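Local coordinates for protein TcpB (Brucella melitensis, PDB 4LQC) that is a TIR-domain protein with a flavodoxin-like fold, of a family in which such domains often mediate signalling by associating with one another, at residues B[27-30]-B[35-38]. The protein carries 2 engineered substitutions. Numbering follows the deposited sequence.
Sequences AALR and KIFY
I36 and R30 meet twice, once through carbon and once through a hydrogen bond, where the end of helix 18-31 passes over the start of strand 36-43. The CD1 methyl of I36 is wedged between two helix side chains, 3.4 Å from CB of L29 and also 3.4 Å from CG of R30. The approach to L29 CB is tighter than an ordinary van der Waals contact. In I36 the CG1 branch stands anti to the carbonyl carbon and beside the backbone N (chi1 -42°), and a second torsion away from any staggered value turns CD1 toward L29 and R30.

R30 runs obliquely across this isoleucine, its chain extended from CG to NE, and its guanidinium arrives at the strand backbone. NH2 donates to the main-chain O of I36 at 3.0 Å with an N-H...O angle of 160°. The acceptor lies at the edge of the guanidinium, 13° out of its plane, and the donor sits almost in line with the C=O bond. Beyond it, CB of Y38 comes within 4.3 Å of NH2, while the Y38 side chain touches V22, Q23 and V26 of the same helix; its OH is hydrogen-bonded to O of K18, whose side chain makes a cation-pi contact with the ring.

On the inner side, L29 and I36 both touch F9 of the neighbouring strand 7-14, and L29 also reaches I64 and L134. Backbone bonds from K35 and F37 to F9 fix the strand bearing I36. The contact thus closes the beta-alpha-beta unit formed by strand 7-14, helix 18-31 and strand 36-43, the last outermost in the TIR domain's parallel sheet within this chain. One nearly straight, in-plane bond ties an exposed guanidinium to the strand, probably keeping R30, whose CG extends the apolar surface, laid over the buried isoleucine methyl.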
ATOM      1  N   ALA B  27      13.906 -14.356   3.578  1.00 38.94           N
ATOM      2  CA  ALA B  27      14.757 -15.104   2.644  1.00 41.84           C
ATOM      3  C   ALA B  27      15.746 -14.212   1.890  1.00 41.11           C
ATOM      4  O   ALA B  27      16.888 -14.602   1.645  1.00 41.29           O
ATOM      5  CB  ALA B  27      13.909 -15.880   1.656  1.00 37.77           C
ATOM      6  N   ALA B  28      15.297 -13.023   1.511  1.00 37.98           N
ATOM      7  CA  ALA B  28      16.139 -12.100   0.756  1.00 39.60           C
ATOM      8  C   ALA B  28      17.242 -11.527   1.636  1.00 39.91           C
ATOM      9  O   ALA B  28      18.363 -11.282   1.174  1.00 41.59           O
ATOM     10  CB  ALA B  28      15.300 -10.976   0.187  1.00 36.81           C
ATOM     11  N   LEU B  29      16.914 -11.298   2.902  1.00 37.42           N
ATOM     12  CA  LEU B  29      17.858 -10.683   3.816  1.00 38.44           C
ATOM     13  C   LEU B  29      18.898 -11.710   4.242  1.00 37.06           C
ATOM     14  O   LEU B  29      20.073 -11.390   4.358  1.00 39.63           O
ATOM     15  CB  LEU B  29      17.132 -10.086   5.028  1.00 38.14           C
ATOM     16  CG  LEU B  29      16.669  -8.617   5.007  1.00 38.23           C
ATOM     17  CD1 LEU B  29      16.017  -8.226   6.332  1.00 33.80           C
ATOM     18  CD2 LEU B  29      17.825  -7.678   4.710  1.00 36.87           C
ATOM     19  N   ARG B  30      18.459 -12.948   4.460  1.00 38.01           N
ATOM     20  CA  ARG B  30      19.355 -14.054   4.781  1.00 38.21           C
ATOM     21  C   ARG B  30      20.260 -14.368   3.607  1.00 42.41           C
ATOM     22  O   ARG B  30      21.402 -14.789   3.779  1.00 42.95           O
ATOM     23  CB  ARG B  30      18.550 -15.299   5.169  1.00 36.04           C
ATOM     24  CG  ARG B  30      18.040 -15.236   6.595  1.00 39.49           C
ATOM     25  CD  ARG B  30      17.345 -16.499   7.070  1.00 44.52           C
ATOM     26  NE  ARG B  30      16.880 -16.340   8.450  1.00 37.51           N
ATOM     27  CZ  ARG B  30      15.889 -17.038   8.998  1.00 37.04           C
ATOM     28  NH1 ARG B  30      15.247 -17.962   8.292  1.00 33.68           N
ATOM     29  NH2 ARG B  30      15.529 -16.795  10.256  1.00 38.95           N
ATOM     30  N   LYS B  35      21.703 -11.675   9.666  1.00 33.73           N
ATOM     31  CA  LYS B  35      21.077 -12.537  10.660  1.00 42.67           C
ATOM     32  C   LYS B  35      19.745 -11.938  11.135  1.00 39.17           C
ATOM     33  O   LYS B  35      19.706 -10.807  11.611  1.00 39.21           O
ATOM     34  CB  LYS B  35      22.046 -12.793  11.829  1.00 40.21           C
ATOM     35  CG  LYS B  35      23.443 -13.224  11.340  1.00 44.65           C
ATOM     36  CD  LYS B  35      24.406 -13.623  12.471  1.00 48.21           C
ATOM     37  CE  LYS B  35      25.555 -12.618  12.615  1.00 54.83           C
ATOM     38  NZ  LYS B  35      26.220 -12.272  11.309  1.00 48.32           N
ATOM     39  N   ILE B  36      18.655 -12.693  10.982  1.00 41.36           N
ATOM     40  CA  ILE B  36      17.301 -12.193  11.282  1.00 39.78           C
ATOM     41  C   ILE B  36      16.485 -13.148  12.132  1.00 40.02           C
ATOM     42  O   ILE B  36      16.351 -14.339  11.784  1.00 37.94           O
ATOM     43  CB  ILE B  36      16.475 -11.979  10.001  1.00 43.03           C
ATOM     44  CG1 ILE B  36      17.332 -11.342   8.921  1.00 42.59           C
ATOM     45  CG2 ILE B  36      15.256 -11.083  10.263  1.00 41.18           C
ATOM     46  CD1 ILE B  36      17.334 -12.151   7.705  1.00 47.23           C
ATOM     47  N   PHE B  37      15.949 -12.622  13.237  1.00 36.67           N
ATOM     48  CA  PHE B  37      14.960 -13.324  14.045  1.00 35.95           C
ATOM     49  C   PHE B  37      13.577 -13.114  13.432  1.00 38.73           C
ATOM     50  O   PHE B  37      13.223 -12.000  13.019  1.00 37.17           O
ATOM     51  CB  PHE B  37      14.943 -12.794  15.488  1.00 41.66           C
ATOM     52  CG  PHE B  37      16.099 -13.266  16.337  1.00 40.40           C
ATOM     53  CD1 PHE B  37      16.269 -14.610  16.607  1.00 41.94           C
ATOM     54  CD2 PHE B  37      16.994 -12.358  16.881  1.00 40.06           C
ATOM     55  CE1 PHE B  37      17.313 -15.045  17.388  1.00 45.31           C
ATOM     56  CE2 PHE B  37      18.038 -12.783  17.667  1.00 43.13           C
ATOM     57  CZ  PHE B  37      18.198 -14.131  17.923  1.00 47.81           C
ATOM     58  N   TYR B  38      12.783 -14.175  13.406  1.00 34.97           N
ATOM     59  CA  TYR B  38      11.537 -14.169  12.658  1.00 38.56           C
ATOM     60  C   TYR B  38      10.433 -14.933  13.382  1.00 40.25           C
ATOM     61  O   TYR B  38       9.415 -14.348  13.761  1.00 37.98           O
ATOM     62  CB  TYR B  38      11.848 -14.746  11.269  1.00 42.02           C
ATOM     63  CG  TYR B  38      10.737 -15.326  10.437  1.00 39.53           C
ATOM     64  CD1 TYR B  38       9.522 -14.678  10.285  1.00 39.66           C
ATOM     65  CD2 TYR B  38      10.956 -16.493   9.715  1.00 39.34           C
ATOM     66  CE1 TYR B  38       8.529 -15.215   9.476  1.00 43.70           C
ATOM     67  CE2 TYR B  38       9.989 -17.029   8.920  1.00 44.25           C
ATOM     68  CZ  TYR B  38       8.774 -16.394   8.793  1.00 52.97           C
ATOM     69  OH  TYR B  38       7.804 -16.950   7.977  1.00 58.31           O
TER